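PDB 6VDA: ZT_dimer domain-containing protein from Thermotoga maritima, which probably moves divalent metal cations such as zinc across the membrane as a cation diffusion facilitator, of which this is the metal-binding C-terminal domain. Local coordinates for residues A[40-45]-A[76-81]. Sequence-based numbering, arbitrary orientation.
With ZN (zinc ion), chain B.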
ATOM      1  N   TYR A  40      -3.894 -17.646  -7.142  1.00109.87           N
ATOM      2  CA  TYR A  40      -4.684 -16.385  -7.026  1.00108.02           C
ATOM      3  C   TYR A  40      -3.906 -15.302  -6.257  1.00101.52           C
ATOM      4  O   TYR A  40      -3.232 -15.625  -5.258  1.00 99.33           O
ATOM      5  CB  TYR A  40      -6.005 -16.630  -6.288  1.00107.60           C
ATOM      6  CG  TYR A  40      -7.083 -17.304  -7.098  1.00113.79           C
ATOM      7  CD1 TYR A  40      -7.890 -16.577  -7.958  1.00115.17           C
ATOM      8  CD2 TYR A  40      -7.311 -18.668  -6.994  1.00115.85           C
ATOM      9  CE1 TYR A  40      -8.888 -17.186  -8.705  1.00118.98           C
ATOM     10  CE2 TYR A  40      -8.304 -19.293  -7.731  1.00118.28           C
ATOM     11  CZ  TYR A  40      -9.098 -18.549  -8.589  1.00119.65           C
ATOM     12  OH  TYR A  40     -10.079 -19.155  -9.320  1.00123.27           O
ATOM     13  N   PHE A  41      -4.045 -14.042  -6.681  1.00 97.63           N
ATOM     14  CA  PHE A  41      -3.417 -12.843  -6.062  1.00 95.55           C
ATOM     15  C   PHE A  41      -4.502 -11.948  -5.453  1.00 87.82           C
ATOM     16  O   PHE A  41      -5.434 -11.540  -6.163  1.00 89.12           O
ATOM     17  CB  PHE A  41      -2.584 -12.082  -7.096  1.00 99.09           C
ATOM     18  CG  PHE A  41      -1.377 -12.835  -7.592  1.00102.78           C
ATOM     19  CD1 PHE A  41      -1.510 -13.849  -8.530  1.00107.14           C
ATOM     20  CD2 PHE A  41      -0.108 -12.536  -7.116  1.00104.74           C
ATOM     21  CE1 PHE A  41      -0.400 -14.547  -8.984  1.00109.06           C
ATOM     22  CE2 PHE A  41       1.002 -13.232  -7.571  1.00107.86           C
ATOM     23  CZ  PHE A  41       0.853 -14.238  -8.502  1.00109.98           C
ATOM     24  N   ILE A  42      -4.371 -11.639  -4.163  1.00 85.05           N
ATOM     25  CA  ILE A  42      -5.413 -10.925  -3.373  1.00 83.58           C
ATOM     26  C   ILE A  42      -4.876  -9.571  -2.923  1.00 81.58           C
ATOM     27  O   ILE A  42      -3.765  -9.514  -2.361  1.00 79.26           O
ATOM     28  CB  ILE A  42      -5.878 -11.762  -2.171  1.00 83.63           C
ATOM     29  CG1 ILE A  42      -6.477 -13.091  -2.628  1.00 85.73           C
ATOM     30  CG2 ILE A  42      -6.853 -10.963  -1.313  1.00 83.58           C
ATOM     31  CD1 ILE A  42      -6.622 -14.083  -1.515  1.00 90.11           C
ATOM     32  N   GLU A  43      -5.684  -8.538  -3.134  1.00 81.01           N
ATOM     33  CA  GLU A  43      -5.398  -7.148  -2.715  1.00 83.54           C
ATOM     34  C   GLU A  43      -6.617  -6.623  -1.953  1.00 79.40           C
ATOM     35  O   GLU A  43      -7.744  -7.026  -2.293  1.00 79.23           O
ATOM     36  CB  GLU A  43      -5.060  -6.344  -3.964  1.00 89.01           C
ATOM     37  CG  GLU A  43      -5.029  -4.849  -3.759  1.00 93.20           C
ATOM     38  CD  GLU A  43      -4.450  -4.141  -4.968  1.00 99.37           C
ATOM     39  OE1 GLU A  43      -3.462  -3.405  -4.794  1.00104.62           O
ATOM     40  OE2 GLU A  43      -4.972  -4.359  -6.086  1.00103.32           O
ATOM     41  N   MET A  44      -6.405  -5.787  -0.938  1.00 76.85           N
ATOM     42  CA  MET A  44      -7.516  -5.234  -0.129  1.00 71.92           C
ATOM     43  C   MET A  44      -7.064  -3.964   0.598  1.00 73.76           C
ATOM     44  O   MET A  44      -5.849  -3.773   0.792  1.00 75.59           O
ATOM     45  CB  MET A  44      -8.010  -6.272   0.884  1.00 73.56           C
ATOM     46  CG  MET A  44      -7.026  -6.595   1.997  1.00 74.36           C
ATOM     47  SD  MET A  44      -7.611  -7.962   3.043  1.00 80.38           S
ATOM     48  CE  MET A  44      -7.239  -9.375   2.008  1.00 80.28           C
ATOM     49  N   ASP A  45      -8.027  -3.123   0.969  1.00 73.19           N
ATOM     50  CA  ASP A  45      -7.838  -2.027   1.950  1.00 73.15           C
ATOM     51  C   ASP A  45      -8.454  -2.491   3.266  1.00 71.33           C
ATOM     52  O   ASP A  45      -9.512  -3.130   3.203  1.00 70.52           O
ATOM     53  CB  ASP A  45      -8.488  -0.729   1.474  1.00 75.43           C
ATOM     54  CG  ASP A  45      -7.832  -0.150   0.234  1.00 75.51           C
ATOM     55  OD1 ASP A  45      -6.925  -0.803  -0.291  1.00 76.51           O
ATOM     56  OD2 ASP A  45      -8.229   0.953  -0.183  1.00 76.45           O
ATOM     57  N   GLU A  76      -1.328 -17.143  -3.909  1.00 95.33           N
ATOM     58  CA  GLU A  76       0.126 -16.964  -4.170  1.00 99.09           C
ATOM     59  C   GLU A  76       0.651 -15.785  -3.335  1.00 97.99           C
ATOM     60  O   GLU A  76       1.751 -15.922  -2.769  1.00101.33           O
ATOM     61  CB  GLU A  76       0.356 -16.765  -5.672  1.00102.90           C
ATOM     62  CG  GLU A  76       1.815 -16.600  -6.064  1.00108.45           C
ATOM     63  CD  GLU A  76       2.696 -17.825  -5.875  1.00113.02           C
ATOM     64  OE1 GLU A  76       2.175 -18.959  -5.960  1.00116.90           O
ATOM     65  OE2 GLU A  76       3.908 -17.642  -5.648  1.00115.30           O
ATOM     66  N   ASP A  77      -0.095 -14.674  -3.256  1.00 92.24           N
ATOM     67  CA  ASP A  77       0.291 -13.495  -2.431  1.00 89.62           C
ATOM     68  C   ASP A  77      -0.939 -12.663  -2.024  1.00 86.93           C
ATOM     69  O   ASP A  77      -2.009 -12.792  -2.661  1.00 84.70           O
ATOM     70  CB  ASP A  77       1.313 -12.621  -3.159  1.00 91.28           C
ATOM     71  CG  ASP A  77       2.256 -11.883  -2.225  1.00 91.49           C
ATOM     72  OD1 ASP A  77       1.928 -11.767  -1.026  1.00 88.05           O
ATOM     73  OD2 ASP A  77       3.318 -11.438  -2.702  1.00 96.81           O
ATOM     74  N   VAL A  78      -0.774 -11.843  -0.983  1.00 80.28           N
ATOM     75  CA  VAL A  78      -1.826 -10.946  -0.429  1.00 79.77           C
ATOM     76  C   VAL A  78      -1.168  -9.630  -0.047  1.00 79.66           C
ATOM     77  O   VAL A  78      -0.279  -9.668   0.812  1.00 79.70           O
ATOM     78  CB  VAL A  78      -2.526 -11.557   0.797  1.00 79.71           C
ATOM     79  CG1 VAL A  78      -3.616 -10.630   1.320  1.00 77.16           C
ATOM     80  CG2 VAL A  78      -3.067 -12.949   0.502  1.00 80.72           C
ATOM     81  N   THR A  79      -1.603  -8.529  -0.660  1.00 83.33           N
ATOM     82  CA  THR A  79      -1.152  -7.149  -0.346  1.00 83.16           C
ATOM     83  C   THR A  79      -2.319  -6.402   0.307  1.00 81.25           C
ATOM     84  O   THR A  79      -3.450  -6.444  -0.251  1.00 78.62           O
ATOM     85  CB  THR A  79      -0.614  -6.426  -1.588  1.00 88.46           C
ATOM     86  OG1 THR A  79      -1.702  -6.216  -2.486  1.00 92.65           O
ATOM     87  CG2 THR A  79       0.485  -7.193  -2.289  1.00 90.51           C
ATOM     88  N   ILE A  80      -2.030  -5.748   1.437  1.00 75.78           N
ATOM     89  CA  ILE A  80      -3.018  -5.085   2.330  1.00 75.77           C
ATOM     90  C   ILE A  80      -2.598  -3.631   2.520  1.00 74.68           C
ATOM     91  O   ILE A  80      -1.534  -3.408   3.095  1.00 78.32           O
ATOM     92  CB  ILE A  80      -3.099  -5.819   3.679  1.00 74.42           C
ATOM     93  CG1 ILE A  80      -3.360  -7.313   3.482  1.00 76.97           C
ATOM     94  CG2 ILE A  80      -4.144  -5.173   4.575  1.00 74.69           C
ATOM     95  CD1 ILE A  80      -3.216  -8.125   4.741  1.00 79.61           C
ATOM     96  N   HIS A  81      -3.433  -2.695   2.079  1.00 75.22           N
ATOM     97  CA  HIS A  81      -3.283  -1.238   2.315  1.00 76.45           C
ATOM     98  C   HIS A  81      -3.978  -0.890   3.636  1.00 76.01           C
ATOM     99  O   HIS A  81      -5.090  -1.415   3.881  1.00 77.25           O
ATOM    100  CB  HIS A  81      -3.800  -0.481   1.090  1.00 80.86           C
ATOM    101  CG  HIS A  81      -3.220  -1.010  -0.179  1.00 88.62           C
ATOM    102  ND1 HIS A  81      -3.989  -1.666  -1.132  1.00 92.03           N
ATOM    103  CD2 HIS A  81      -1.942  -1.044  -0.628  1.00 90.23           C
ATOM    104  CE1 HIS A  81      -3.216  -2.042  -2.129  1.00 92.13           C
ATOM    105  NE2 HIS A  81      -1.952  -1.676  -1.842  1.00 93.85           N
TER
HETATM  106 ZN    ZN B 401      -9.427   2.349   1.009  1.00 88.32          ZN
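The two parallel strands of a beta-alpha-beta unit, linked by helix 54-71, run side by side, and Asp45 pairs with His81 beside the zinc site. Asp45 divides its carboxylate: OD2 binds the zinc ion at 2.2 Å, together with His29, Glu83 and Glu89, while OD1 accepts a hydrogen bond from His81 ND1 at 3.2 Å. The bond is bent, 140° at the hydrogen, although ND1 meets OD1 nearly along its C-O axis, and the imidazole stands almost perpendicular to the carboxylate. This second-shell bond probably helps to hold the carboxylate from the neighbouring strand. Replacing His81 with an alanine would probably leave Asp45 OD1 without this donor and the zinc-binding carboxylate freer to turn. At another edge of the imidazole lies the extended side chain of Glu43, its OE1 3.0 Å from His81 CE1; its OE2 forms a salt bridge with Arg34 of strand 26-36.

Within this C-terminal domain of alpha-beta-beta-alpha-beta order, as in the metallochaperone-like domains of other cation diffusion facilitators, the backbones join by the alternating bonds of parallel strands: Ile42 N donates to Asp77 O and Ile42 O accepts from Thr79 N, and Met44 N bonds to Thr79 O while Met44 O receives His81 N at 2.9 Å. The face bearing Ile42, Met44, Val78 and Ile80 is apolar and packs against helices 6-19 and 54-71. There the Met44 chain bends at chi3 (78°), which places CE 3.9 Å from Val78 CG1, while its CG lies 4.0 Å from Ile80 CG1. At the far end, Glu76 CB sits over one face of the Phe41 ring, 4.0 Å from its centroid, in a CH-pi contact offset toward the rim.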